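PDB 2X7X: sensor protein from Bacteroides thetaiotaomicron, which binds fructose through this periplasmic domain and, as a hybrid two-component sensor histidine kinase, probably passes the signal on by phosphorylation. Local coordinates for residues K50-V55 against T77-E82; F7-A12 against D258-K263; M32-V37 against K251-A256; K161-A166 against P187-V192. All coordinates share one frame; numbering follows the deposited sequence.

Contact 1. Residues K50-V55 against T77-E82; sequences KQAEDV and TPIVEE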
loop_
_atom_site.group_PDB
_atom_site.type_symbol
_atom_site.label_atom_id
_atom_site.label_comp_id
_atom_site.label_asym_id
_atom_site.label_seq_id
_atom_site.Cartn_x
_atom_site.Cartn_y
_atom_site.Cartn_z
ATOM N N LYS A 50 -11.017 11.824 -33.553
ATOM C CA LYS A 50 -9.966 10.821 -33.532
ATOM C C LYS A 50 -10.518 9.540 -32.912
ATOM O O LYS A 50 -10.261 8.443 -33.418
ATOM C CB LYS A 50 -8.734 11.321 -32.762
ATOM C CG LYS A 50 -7.377 11.083 -33.433
ATOM C CD LYS A 50 -6.901 9.637 -33.332
ATOM N N GLN A 51 -11.293 9.676 -31.834
ATOM C CA GLN A 51 -11.875 8.499 -31.194
ATOM C C GLN A 51 -12.870 7.722 -32.100
ATOM O O GLN A 51 -12.901 6.488 -32.077
ATOM C CB GLN A 51 -12.459 8.818 -29.812
ATOM C CG GLN A 51 -12.620 7.556 -28.959
ATOM C CD GLN A 51 -12.998 7.830 -27.525
ATOM O OE1 GLN A 51 -13.923 8.583 -27.241
ATOM N NE2 GLN A 51 -12.299 7.196 -26.611
ATOM N N ALA A 52 -13.660 8.437 -32.901
ATOM C CA ALA A 52 -14.455 7.792 -33.960
ATOM C C ALA A 52 -13.525 7.051 -34.930
ATOM O O ALA A 52 -13.676 5.840 -35.148
ATOM C CB ALA A 52 -15.329 8.809 -34.703
ATOM N N GLU A 53 -12.537 7.772 -35.466
ATOM C CA GLU A 53 -11.524 7.183 -36.339
ATOM C C GLU A 53 -10.919 5.904 -35.748
ATOM O O GLU A 53 -10.798 4.894 -36.443
ATOM C CB GLU A 53 -10.445 8.209 -36.695
ATOM C CG GLU A 53 -11.005 9.426 -37.438
ATOM C CD GLU A 53 -9.927 10.344 -38.012
ATOM O OE1 GLU A 53 -8.966 9.830 -38.641
ATOM O OE2 GLU A 53 -10.056 11.585 -37.846
ATOM N N ASP A 54 -10.572 5.935 -34.466
ATOM C CA ASP A 54 -10.033 4.752 -33.800
ATOM C C ASP A 54 -11.065 3.620 -33.707
ATOM O O ASP A 54 -10.730 2.453 -33.919
ATOM C CB ASP A 54 -9.464 5.100 -32.417
ATOM C CG ASP A 54 -8.332 6.135 -32.481
ATOM O OD1 ASP A 54 -7.445 6.034 -33.355
ATOM O OD2 ASP A 54 -8.325 7.058 -31.646
ATOM N N VAL A 55 -12.319 3.954 -33.415
ATOM C CA VAL A 55 -13.360 2.920 -33.372
ATOM C C VAL A 55 -13.626 2.342 -34.772
ATOM O O VAL A 55 -13.672 1.123 -34.939
ATOM C CB VAL A 55 -14.674 3.394 -32.675
ATOM C CG1 VAL A 55 -15.710 2.272 -32.643
ATOM C CG2 VAL A 55 -14.389 3.847 -31.264
ATOM N N THR A 77 -21.830 8.297 -28.360
ATOM C CA THR A 77 -22.930 7.332 -28.277
ATOM C C THR A 77 -23.241 6.679 -29.635
ATOM O O THR A 77 -23.178 5.459 -29.745
ATOM C CB THR A 77 -24.200 7.935 -27.604
ATOM O OG1 THR A 77 -23.904 8.255 -26.240
ATOM C CG2 THR A 77 -25.369 6.944 -27.636
ATOM N N PRO A 78 -23.541 7.480 -30.679
ATOM C CA PRO A 78 -23.805 6.832 -31.976
ATOM C C PRO A 78 -22.683 5.871 -32.398
ATOM O O PRO A 78 -22.956 4.743 -32.845
ATOM C CB PRO A 78 -23.923 8.010 -32.957
ATOM C CG PRO A 78 -23.436 9.231 -32.205
ATOM C CD PRO A 78 -23.654 8.950 -30.760
ATOM N N ILE A 79 -21.438 6.300 -32.206
ATOM C CA ILE A 79 -20.280 5.513 -32.607
ATOM C C ILE A 79 -20.140 4.179 -31.858
ATOM O O ILE A 79 -19.739 3.179 -32.442
ATOM C CB ILE A 79 -18.992 6.356 -32.570
ATOM C CG1 ILE A 79 -18.846 7.130 -33.876
ATOM C CG2 ILE A 79 -17.754 5.477 -32.401
ATOM C CD1 ILE A 79 -19.691 8.376 -33.990
ATOM N N VAL A 80 -20.475 4.148 -30.576
ATOM C CA VAL A 80 -20.433 2.876 -29.853
ATOM C C VAL A 80 -21.613 1.976 -30.260
ATOM O O VAL A 80 -21.466 0.748 -30.352
ATOM C CB VAL A 80 -20.324 3.072 -28.308
ATOM C CG1 VAL A 80 -20.554 1.774 -27.559
ATOM C CG2 VAL A 80 -18.966 3.613 -27.948
ATOM N N GLU A 81 -22.774 2.589 -30.512
ATOM C CA GLU A 81 -23.955 1.850 -30.968
ATOM C C GLU A 81 -23.700 1.089 -32.275
ATOM O O GLU A 81 -24.088 -0.079 -32.395
ATOM C CB GLU A 81 -25.170 2.766 -31.082
ATOM C CG GLU A 81 -25.886 2.971 -29.751
ATOM C CD GLU A 81 -26.943 4.068 -29.786
ATOM O OE1 GLU A 81 -27.706 4.178 -28.804
ATOM O OE2 GLU A 81 -27.012 4.822 -30.787
ATOM N N GLU A 82 -23.026 1.738 -33.228
ATOM C CA GLU A 82 -22.561 1.070 -34.449
ATOM C C GLU A 82 -21.805 -0.213 -34.141
ATOM O O GLU A 82 -22.215 -1.296 -34.572
ATOM C CB GLU A 82 -21.664 1.979 -35.275
ATOM C CG GLU A 82 -22.357 3.182 -35.854
ATOM C CD GLU A 82 -21.403 4.038 -36.650
ATOM O OE1 GLU A 82 -21.689 5.248 -36.837
ATOM O OE2 GLU A 82 -20.358 3.492 -37.088
#
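Ile-79 carries the apolar contact from helix 73-85, reaching across to Ala-52 and Val-55 on helix 48-60. The two residues it meets lie three apart, nearly one helical turn, so Ile-79 touches both with different branches. CG1 lies against Ala-52 CB at 4.0 Å, while the CG2 methyl goes to Val-55, 3.7 Å from its CB. That methyl also comes within 3.8 Å of Val-55 CG1 and 3.9 Å of Val-55 CG2, so it nests among all three carbons of the valine side chain. The division follows from the Ile-79 torsion: with chi1 -84°, CG2 stands opposite the backbone N and leaves CG1 for the alanine. The backbones come closest at the small residue, Ala-52 CA to Ile-79 CA being 6.4 Å.

Both helices belong to the alpha/beta lobe of a type I periplasmic binding protein. Helix 48-60 makes the beta-alpha-beta crossover from strand 38-43 to strand 65-68, passing strand 8-13, and helix 73-85 follows strand 65-68 on the same side of the sheet. Val-55 also packs down on Leu-66 and Ile-68 of that strand, beneath the helix pair.

Polar groups work around this apolar centre. Gln-51 is held by Ser-69 O and Asn-71 N, in the loop after strand 65-68, and Asp-54 forms a salt bridge with Arg-42. Glu-82 of the second helix makes a weak hydrogen bond to His-56, just beyond Val-55 on the first.

Contact 2. Residues F7-A12 against D258-K263; sequences FRIGVA and DILEKK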
loop_
_atom_site.group_PDB
_atom_site.type_symbol
_atom_site.label_atom_id
_atom_site.label_comp_id
_atom_site.label_asym_id
_atom_site.label_seq_id
_atom_site.Cartn_x
_atom_site.Cartn_y
_atom_site.Cartn_z
ATOM N N PHE A 7 -7.083 -14.466 -30.519
ATOM C CA PHE A 7 -8.007 -13.380 -30.136
ATOM C C PHE A 7 -7.358 -11.987 -30.252
ATOM O O PHE A 7 -6.260 -11.764 -29.739
ATOM C CB PHE A 7 -8.536 -13.596 -28.717
ATOM C CG PHE A 7 -9.746 -14.495 -28.638
ATOM C CD1 PHE A 7 -10.877 -14.248 -29.421
ATOM C CD2 PHE A 7 -9.768 -15.578 -27.754
ATOM C CE1 PHE A 7 -12.012 -15.086 -29.341
ATOM C CE2 PHE A 7 -10.894 -16.424 -27.662
ATOM C CZ PHE A 7 -12.020 -16.174 -28.456
ATOM N N ARG A 8 -8.022 -11.057 -30.935
ATOM C CA ARG A 8 -7.519 -9.679 -31.037
ATOM C C ARG A 8 -8.474 -8.687 -30.375
ATOM O O ARG A 8 -9.688 -8.732 -30.602
ATOM C CB ARG A 8 -7.235 -9.275 -32.492
ATOM N N ILE A 9 -7.909 -7.797 -29.555
ATOM C CA ILE A 9 -8.677 -6.785 -28.811
ATOM C C ILE A 9 -8.242 -5.356 -29.159
ATOM O O ILE A 9 -7.053 -5.077 -29.314
ATOM C CB ILE A 9 -8.595 -7.022 -27.280
ATOM C CG1 ILE A 9 -9.404 -8.263 -26.892
ATOM C CG2 ILE A 9 -9.131 -5.821 -26.510
ATOM C CD1 ILE A 9 -9.189 -8.740 -25.463
ATOM N N GLY A 10 -9.216 -4.465 -29.294
ATOM C CA GLY A 10 -8.945 -3.061 -29.569
ATOM C C GLY A 10 -9.310 -2.178 -28.387
ATOM O O GLY A 10 -10.400 -2.307 -27.824
ATOM N N VAL A 11 -8.392 -1.288 -28.007
ATOM C CA VAL A 11 -8.627 -0.348 -26.912
ATOM C C VAL A 11 -8.662 1.072 -27.452
ATOM O O VAL A 11 -7.644 1.621 -27.890
ATOM C CB VAL A 11 -7.589 -0.482 -25.772
ATOM C CG1 VAL A 11 -7.836 0.558 -24.671
ATOM C CG2 VAL A 11 -7.625 -1.887 -25.165
ATOM N N ALA A 12 -9.854 1.653 -27.439
ATOM C CA ALA A 12 -10.028 3.034 -27.851
ATOM C C ALA A 12 -10.013 3.894 -26.595
ATOM O O ALA A 12 -10.927 3.826 -25.756
ATOM C CB ALA A 12 -11.321 3.207 -28.627
ATOM N N ASP A 258 -13.528 -13.402 -20.174
ATOM C CA ASP A 258 -14.777 -14.062 -19.796
ATOM C C ASP A 258 -15.821 -13.993 -20.909
ATOM O O ASP A 258 -16.506 -14.982 -21.181
ATOM C CB ASP A 258 -15.338 -13.478 -18.493
ATOM C CG ASP A 258 -14.443 -13.755 -17.295
ATOM O OD1 ASP A 258 -13.458 -14.512 -17.437
ATOM O OD2 ASP A 258 -14.718 -13.208 -16.208
ATOM N N ILE A 259 -15.925 -12.837 -21.559
ATOM C CA ILE A 259 -16.909 -12.623 -22.616
ATOM C C ILE A 259 -16.544 -13.408 -23.866
ATOM O O ILE A 259 -17.380 -14.137 -24.412
ATOM C CB ILE A 259 -17.073 -11.122 -22.938
ATOM C CG1 ILE A 259 -17.810 -10.421 -21.791
ATOM C CG2 ILE A 259 -17.799 -10.917 -24.273
ATOM C CD1 ILE A 259 -17.710 -8.922 -21.818
ATOM N N LEU A 260 -15.298 -13.263 -24.307
ATOM C CA LEU A 260 -14.808 -13.982 -25.480
ATOM C C LEU A 260 -14.875 -15.505 -25.309
ATOM O O LEU A 260 -15.364 -16.204 -26.190
ATOM C CB LEU A 260 -13.382 -13.554 -25.830
ATOM C CG LEU A 260 -13.176 -12.165 -26.432
ATOM C CD1 LEU A 260 -11.686 -11.894 -26.575
ATOM C CD2 LEU A 260 -13.899 -11.987 -27.767
ATOM N N GLU A 261 -14.404 -16.005 -24.168
ATOM C CA GLU A 261 -14.389 -17.439 -23.884
ATOM C C GLU A 261 -15.744 -17.928 -23.362
ATOM O O GLU A 261 -15.842 -18.974 -22.712
ATOM C CB GLU A 261 -13.286 -17.764 -22.873
ATOM C CG GLU A 261 -11.874 -17.431 -23.344
ATOM C CD GLU A 261 -10.812 -17.724 -22.288
ATOM O OE1 GLU A 261 -11.184 -18.066 -21.138
ATOM O OE2 GLU A 261 -9.602 -17.610 -22.611
ATOM N N LYS A 262 -16.781 -17.145 -23.639
ATOM C CA LYS A 262 -18.158 -17.435 -23.231
ATOM C C LYS A 262 -18.321 -17.981 -21.800
ATOM O O LYS A 262 -19.222 -18.783 -21.533
ATOM C CB LYS A 262 -18.843 -18.316 -24.278
ATOM C CG LYS A 262 -18.545 -17.846 -25.702
ATOM C CD LYS A 262 -19.445 -18.478 -26.753
ATOM C CE LYS A 262 -18.867 -18.235 -28.140
ATOM N NZ LYS A 262 -19.929 -17.945 -29.140
ATOM N N LYS A 263 -17.439 -17.546 -20.891
ATOM C CA LYS A 263 -17.634 -17.726 -19.443
ATOM C C LYS A 263 -18.704 -16.740 -18.965
ATOM O O LYS A 263 -18.993 -15.766 -19.665
ATOM C CB LYS A 263 -16.332 -17.480 -18.667
ATOM C CG LYS A 263 -15.457 -18.707 -18.415
ATOM C CD LYS A 263 -14.363 -18.834 -19.466
ATOM C CE LYS A 263 -13.227 -19.742 -19.005
ATOM N NZ LYS A 263 -12.245 -19.011 -18.145
#
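Phe-7 stands just ahead of strand 8-13 and Leu-260 at the last turn of helix 249-260, their CA atoms 8.3 Å apart, the closest backbone approach of the two segments. Beyond Leu-260 the chain turns back in a Schellman motif: Lys-262 N bonds Ile-259 O, a weak bond runs from Lys-263 N to Asp-258 O, and Lys-262 takes left-handed backbone angles.

The contact is wholly apolar, and Leu-260 spans one face of the Phe-7 ring. Its CD1 methyl sits 3.7 Å above the ring plane, displaced toward the rim on the CG and CD1 side, and makes a CH-pi contact 4.0 Å from the centroid, 23° off the normal. The other methyl, CD2, is 4.0 Å from Phe-7 CE1, and at the far end of the ring Leu-260 CB comes equally near Phe-7 CZ. The two side chains thus run past each other in opposite senses. Leu-260 has its CG turned away from its own carbonyl carbon (chi1 -72°), which brings CD1 over the face and leaves CD2 beyond the rim, near Phe-7 CE1. Ile-9, two residues on, adds its CD1 at 4.2 Å from Leu-260 CD1. With Phe-7 cut back to an alanine, Leu-260 CB and CD2 would probably lose their partner across the contact, and CD1 would keep little beyond Ile-9 CD1.

Leu-260 also touches Leu-65, and Phe-7 is backbone hydrogen-bonded to Ser-38. This is helix-on-sheet packing in a type I periplasmic binding protein lobe, where the late helix 249-260 covers the central parallel strands.

Contact 3. Residues M32-V37 against K251-A256; sequences MFYNGV and KVLQLA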
loop_
_atom_site.group_PDB
_atom_site.type_symbol
_atom_site.label_atom_id
_atom_site.label_comp_id
_atom_site.label_asym_id
_atom_site.label_seq_id
_atom_site.Cartn_x
_atom_site.Cartn_y
_atom_site.Cartn_z
ATOM N N MET A 32 -0.465 -11.436 -21.425
ATOM C CA MET A 32 0.524 -12.498 -21.497
ATOM C C MET A 32 0.230 -13.697 -20.574
ATOM O O MET A 32 1.010 -14.647 -20.517
ATOM C CB MET A 32 1.929 -11.913 -21.276
ATOM C CG MET A 32 2.422 -11.087 -22.473
ATOM S SD MET A 32 3.862 -10.047 -22.135
ATOM C CE MET A 32 4.401 -9.607 -23.800
ATOM N N PHE A 33 -0.904 -13.661 -19.877
ATOM C CA PHE A 33 -1.363 -14.802 -19.079
ATOM C C PHE A 33 -2.421 -15.592 -19.817
ATOM O O PHE A 33 -3.013 -16.524 -19.266
ATOM C CB PHE A 33 -1.899 -14.349 -17.721
ATOM C CG PHE A 33 -0.824 -14.004 -16.753
ATOM C CD1 PHE A 33 -0.326 -14.970 -15.878
ATOM C CD2 PHE A 33 -0.274 -12.719 -16.736
ATOM C CE1 PHE A 33 0.695 -14.664 -14.989
ATOM C CE2 PHE A 33 0.751 -12.396 -15.848
ATOM C CZ PHE A 33 1.241 -13.369 -14.973
ATOM N N TYR A 34 -2.665 -15.190 -21.060
ATOM C CA TYR A 34 -3.590 -15.881 -21.943
ATOM C C TYR A 34 -2.879 -16.187 -23.260
ATOM O O TYR A 34 -2.227 -15.307 -23.849
ATOM C CB TYR A 34 -4.852 -15.040 -22.194
ATOM C CG TYR A 34 -5.777 -14.881 -21.002
ATOM C CD1 TYR A 34 -5.725 -13.739 -20.200
ATOM C CD2 TYR A 34 -6.721 -15.864 -20.688
ATOM C CE1 TYR A 34 -6.574 -13.587 -19.102
ATOM C CE2 TYR A 34 -7.584 -15.722 -19.597
ATOM C CZ TYR A 34 -7.503 -14.580 -18.809
ATOM O OH TYR A 34 -8.351 -14.434 -17.733
ATOM N N ASN A 35 -3.006 -17.438 -23.708
ATOM C CA ASN A 35 -2.397 -17.883 -24.958
ATOM C C ASN A 35 -3.099 -17.270 -26.174
ATOM O O ASN A 35 -4.321 -17.382 -26.313
ATOM C CB ASN A 35 -2.395 -19.415 -25.041
ATOM N N GLY A 36 -2.326 -16.591 -27.024
ATOM C CA GLY A 36 -2.822 -16.126 -28.317
ATOM C C GLY A 36 -3.146 -14.649 -28.435
ATOM O O GLY A 36 -2.782 -14.015 -29.436
ATOM N N VAL A 37 -3.804 -14.112 -27.402
ATOM C CA VAL A 37 -4.409 -12.753 -27.388
ATOM C C VAL A 37 -3.511 -11.556 -27.731
ATOM O O VAL A 37 -2.504 -11.299 -27.074
ATOM C CB VAL A 37 -5.143 -12.469 -26.046
ATOM C CG1 VAL A 37 -4.184 -12.567 -24.868
ATOM C CG2 VAL A 37 -5.837 -11.104 -26.072
ATOM N N LYS A 251 -8.430 -6.380 -14.273
ATOM C CA LYS A 251 -9.838 -6.754 -14.160
ATOM C C LYS A 251 -10.603 -6.421 -15.440
ATOM O O LYS A 251 -11.655 -7.005 -15.706
ATOM C CB LYS A 251 -10.495 -6.098 -12.942
ATOM C CG LYS A 251 -10.189 -6.777 -11.594
ATOM C CD LYS A 251 -11.094 -6.214 -10.491
ATOM C CE LYS A 251 -10.544 -6.477 -9.086
ATOM N NZ LYS A 251 -10.781 -7.879 -8.660
ATOM N N VAL A 252 -10.067 -5.482 -16.219
ATOM C CA VAL A 252 -10.636 -5.114 -17.511
ATOM C C VAL A 252 -10.425 -6.252 -18.491
ATOM O O VAL A 252 -11.363 -6.665 -19.163
ATOM C CB VAL A 252 -10.019 -3.809 -18.072
ATOM C CG1 VAL A 252 -10.383 -3.604 -19.535
ATOM C CG2 VAL A 252 -10.473 -2.621 -17.262
ATOM N N LEU A 253 -9.201 -6.768 -18.561
ATOM C CA LEU A 253 -8.912 -7.885 -19.445
ATOM C C LEU A 253 -9.622 -9.182 -19.049
ATOM O O LEU A 253 -10.090 -9.915 -19.922
ATOM C CB LEU A 253 -7.415 -8.126 -19.584
ATOM C CG LEU A 253 -7.103 -8.975 -20.829
ATOM C CD1 LEU A 253 -7.439 -8.225 -22.124
ATOM C CD2 LEU A 253 -5.669 -9.416 -20.844
ATOM N N GLN A 254 -9.703 -9.463 -17.751
ATOM C CA GLN A 254 -10.418 -10.640 -17.276
ATOM C C GLN A 254 -11.860 -10.624 -17.739
ATOM O O GLN A 254 -12.446 -11.673 -18.014
ATOM C CB GLN A 254 -10.369 -10.742 -15.756
ATOM C CG GLN A 254 -9.429 -11.816 -15.239
ATOM C CD GLN A 254 -8.441 -11.267 -14.224
ATOM O OE1 GLN A 254 -7.278 -11.024 -14.557
ATOM N NE2 GLN A 254 -8.902 -11.042 -12.991
ATOM N N LEU A 255 -12.423 -9.425 -17.822
ATOM C CA LEU A 255 -13.780 -9.238 -18.298
ATOM C C LEU A 255 -13.837 -9.555 -19.789
ATOM O O LEU A 255 -14.697 -10.317 -20.225
ATOM C CB LEU A 255 -14.238 -7.803 -18.021
ATOM C CG LEU A 255 -15.665 -7.349 -18.331
ATOM C CD1 LEU A 255 -16.711 -8.176 -17.582
ATOM C CD2 LEU A 255 -15.800 -5.867 -17.989
ATOM N N ALA A 256 -12.911 -8.983 -20.557
ATOM C CA ALA A 256 -12.791 -9.279 -21.979
ATOM C C ALA A 256 -12.724 -10.793 -22.218
ATOM O O ALA A 256 -13.506 -11.337 -23.004
ATOM C CB ALA A 256 -11.573 -8.576 -22.576
#
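Tyr-34 and Gln-254 mark the closest backbone approach, with 9.8 Å between their CA atoms: the irregular loop 32-37 faces a stretch of helix 249-260 at a distance that only side chains bridge. Within the loop, Gly-36 has a positive phi of 104°, a backbone shape that calls for glycine, as the chain turns toward strand 38-43.

Tyr-34 does most of the bridging. Its CG lies on the far side from its carbonyl carbon (chi1 -70°), and the ring reaches toward the helix. The phenol oxygen touches the aliphatic part of Gln-254, OH to CG 3.8 Å, the two side chains crossing at roughly a right angle. Nearer its base, the same ring meets Leu-253 obliquely, with Tyr-34 CD1 4.4 Å from Leu-253 CD2, a loose apolar contact.

The loop is the link between helix 18-31 and strand 38-43 in the beta-alpha-beta crossover that begins this periplasmic binding protein lobe. Helix 249-260 packs beside helix 18-31 on the same face of the sheet, and Leu-253 fills the space between them and the strands, touching Glu-30, Ala-31 and Ile-9. Tyr-34 therefore adds to the outer end of an existing helix-helix seam. Val-37 heads back toward that interior, packing on Ala-31 and Ile-9. On the outer side of the loop, Phe-33 turns its ring away from helix 249-260 and packs on Lys-297 of the second subunit.

Contact 4. Residues K161-A166 against P187-V192; sequences KLIDKA and PKIDAV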
loop_
_atom_site.group_PDB
_atom_site.type_symbol
_atom_site.label_atom_id
_atom_site.label_comp_id
_atom_site.label_asym_id
_atom_site.label_seq_id
_atom_site.Cartn_x
_atom_site.Cartn_y
_atom_site.Cartn_z
ATOM N N LYS A 161 -20.199 26.992 0.529
ATOM C CA LYS A 161 -20.714 27.577 -0.702
ATOM C C LYS A 161 -19.785 27.413 -1.895
ATOM O O LYS A 161 -18.615 27.754 -1.835
ATOM C CB LYS A 161 -21.007 29.055 -0.500
ATOM C CG LYS A 161 -21.944 29.334 0.674
ATOM C CD LYS A 161 -22.067 30.818 0.948
ATOM C CE LYS A 161 -22.888 31.072 2.208
ATOM N NZ LYS A 161 -22.297 32.196 3.046
ATOM N N LEU A 162 -20.327 26.890 -2.985
ATOM C CA LEU A 162 -19.639 26.914 -4.245
ATOM C C LEU A 162 -19.770 28.316 -4.858
ATOM O O LEU A 162 -20.856 28.710 -5.295
ATOM C CB LEU A 162 -20.190 25.834 -5.179
ATOM C CG LEU A 162 -19.468 25.724 -6.526
ATOM C CD1 LEU A 162 -17.982 25.386 -6.339
ATOM C CD2 LEU A 162 -20.143 24.708 -7.425
ATOM N N ILE A 163 -18.662 29.062 -4.882
ATOM C CA ILE A 163 -18.665 30.446 -5.377
ATOM C C ILE A 163 -18.109 30.620 -6.800
ATOM O O ILE A 163 -18.199 31.713 -7.372
ATOM C CB ILE A 163 -17.914 31.421 -4.412
ATOM C CG1 ILE A 163 -16.405 31.106 -4.366
ATOM C CG2 ILE A 163 -18.533 31.397 -3.033
ATOM C CD1 ILE A 163 -15.538 32.260 -3.865
ATOM N N ASP A 164 -17.520 29.565 -7.360
ATOM C CA ASP A 164 -17.007 29.611 -8.744
ATOM C C ASP A 164 -16.680 28.223 -9.299
ATOM O O ASP A 164 -16.278 27.322 -8.556
ATOM C CB ASP A 164 -15.776 30.528 -8.863
ATOM C CG ASP A 164 -15.700 31.239 -10.218
ATOM O OD1 ASP A 164 -16.103 30.646 -11.248
ATOM O OD2 ASP A 164 -15.232 32.406 -10.246
ATOM N N LYS A 165 -16.847 28.079 -10.612
ATOM C CA LYS A 165 -16.662 26.806 -11.307
ATOM C C LYS A 165 -16.163 27.043 -12.735
ATOM O O LYS A 165 -16.605 27.965 -13.416
ATOM C CB LYS A 165 -17.983 26.038 -11.336
ATOM C CG LYS A 165 -17.937 24.687 -12.031
ATOM C CD LYS A 165 -19.250 23.918 -11.836
ATOM C CE LYS A 165 -20.432 24.590 -12.520
ATOM N NZ LYS A 165 -20.457 24.261 -13.956
ATOM N N ALA A 166 -15.237 26.213 -13.189
ATOM C CA ALA A 166 -14.737 26.335 -14.537
ATOM C C ALA A 166 -14.347 24.962 -15.020
ATOM O O ALA A 166 -14.033 24.084 -14.210
ATOM C CB ALA A 166 -13.550 27.281 -14.582
ATOM N N PRO A 187 -11.530 37.300 -3.070
ATOM C CA PRO A 187 -10.553 37.467 -1.965
ATOM C C PRO A 187 -10.593 36.368 -0.896
ATOM O O PRO A 187 -9.601 36.150 -0.204
ATOM C CB PRO A 187 -10.940 38.817 -1.345
ATOM C CG PRO A 187 -12.366 39.035 -1.745
ATOM C CD PRO A 187 -12.490 38.420 -3.123
ATOM N N LYS A 188 -11.730 35.698 -0.751
ATOM C CA LYS A 188 -11.851 34.650 0.245
ATOM C C LYS A 188 -12.169 33.308 -0.424
ATOM O O LYS A 188 -13.310 33.063 -0.849
ATOM C CB LYS A 188 -12.898 35.010 1.307
ATOM C CG LYS A 188 -12.640 34.344 2.659
ATOM C CD LYS A 188 -13.943 34.001 3.419
ATOM C CE LYS A 188 -13.638 33.256 4.751
ATOM N NZ LYS A 188 -14.625 32.155 5.043
ATOM N N ILE A 189 -11.142 32.464 -0.535
ATOM C CA ILE A 189 -11.291 31.096 -1.003
ATOM C C ILE A 189 -10.702 30.115 0.028
ATOM O O ILE A 189 -9.528 30.188 0.378
ATOM C CB ILE A 189 -10.644 30.884 -2.411
ATOM C CG1 ILE A 189 -11.269 31.827 -3.458
ATOM C CG2 ILE A 189 -10.790 29.425 -2.855
ATOM C CD1 ILE A 189 -10.462 31.935 -4.765
ATOM N N ASP A 190 -11.520 29.188 0.503
ATOM C CA ASP A 190 -11.085 28.264 1.550
ATOM C C ASP A 190 -10.748 26.856 1.033
ATOM O O ASP A 190 -10.106 26.068 1.731
ATOM C CB ASP A 190 -12.125 28.228 2.687
ATOM C CG ASP A 190 -12.532 29.623 3.141
ATOM O OD1 ASP A 190 -11.665 30.387 3.610
ATOM O OD2 ASP A 190 -13.717 29.974 3.000
ATOM N N ALA A 191 -11.158 26.553 -0.198
ATOM C CA ALA A 191 -10.940 25.222 -0.758
ATOM C C ALA A 191 -11.015 25.175 -2.262
ATOM O O ALA A 191 -11.861 25.822 -2.885
ATOM C CB ALA A 191 -11.926 24.213 -0.169
ATOM N N VAL A 192 -10.135 24.365 -2.837
ATOM C CA VAL A 192 -10.159 24.067 -4.263
ATOM C C VAL A 192 -10.525 22.604 -4.424
ATOM O O VAL A 192 -9.886 21.729 -3.839
ATOM C CB VAL A 192 -8.770 24.376 -4.923
ATOM C CG1 VAL A 192 -8.788 24.119 -6.424
ATOM C CG2 VAL A 192 -8.388 25.815 -4.635
#
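Lys-188, whose carbonyl oxygen meets Ile-163 across the contact, turns its side chain back to Asp-190: NZ is 3.1 Å from OD2 in a salt bridge. The ammonium approaches that oxygen on its syn side, 26° out of the carboxylate plane. Asn-130 N also donates to Asp-190 OD2, so two groups grip one oxygen, and the bond from Asn-130 ties the loop to strand 128-135.

Ile-163 makes the crossing itself, through its CD1 methyl. The methyl lies 3.8 Å from Lys-188 O and 4.3 Å from Ile-189 CG1, touching backbone and side chain of adjacent residues. Its CG1 branch is placed between the backbone N and carbonyl carbon (chi1 67°), and the extended chain beyond it carries CD1 to the loop. Lys-188 O has a polar partner as well, Asn-130 ND2. The touch is slight, and the CA atoms of Ile-163 and Ile-189 stay 8.6 Å apart.

Asp-164, next along the strand, points its OD2 at Arg-185 in a salt bridge and accepts a hydrogen bond from His-186, fastening the strand to the end of helix 172-185. Strand 159-167 is an edge strand of the second lobe's sheet, paired with strand 128-135, and the loop 187-190 brings the chain from helix 172-185 into strand 191-194 on the other side of that same strand, completing a beta-alpha-beta crossover.

In the fold
From the N terminus, the chain opens contact 2 at strand 8-13 and contact 3 in the loop after helix 18-31. Contact 1 opens next and soon closes, joining two successive helices of the first lobe. The chain then crosses to the second lobe, where contact 4 closes another short loop around helix 172-185. Finally helix 249-260 returns to the first lobe and closes contact 3, then contact 2. Contacts 1 and 4 thus lie in series inside contact 3, itself nested in contact 2, and none cross. Contacts 2 and 3 touch through Ile-9, and Ala-12 joins contact 2 to contact 1. Contact 4 stands apart, its centre about 45 Å from that of contact 2.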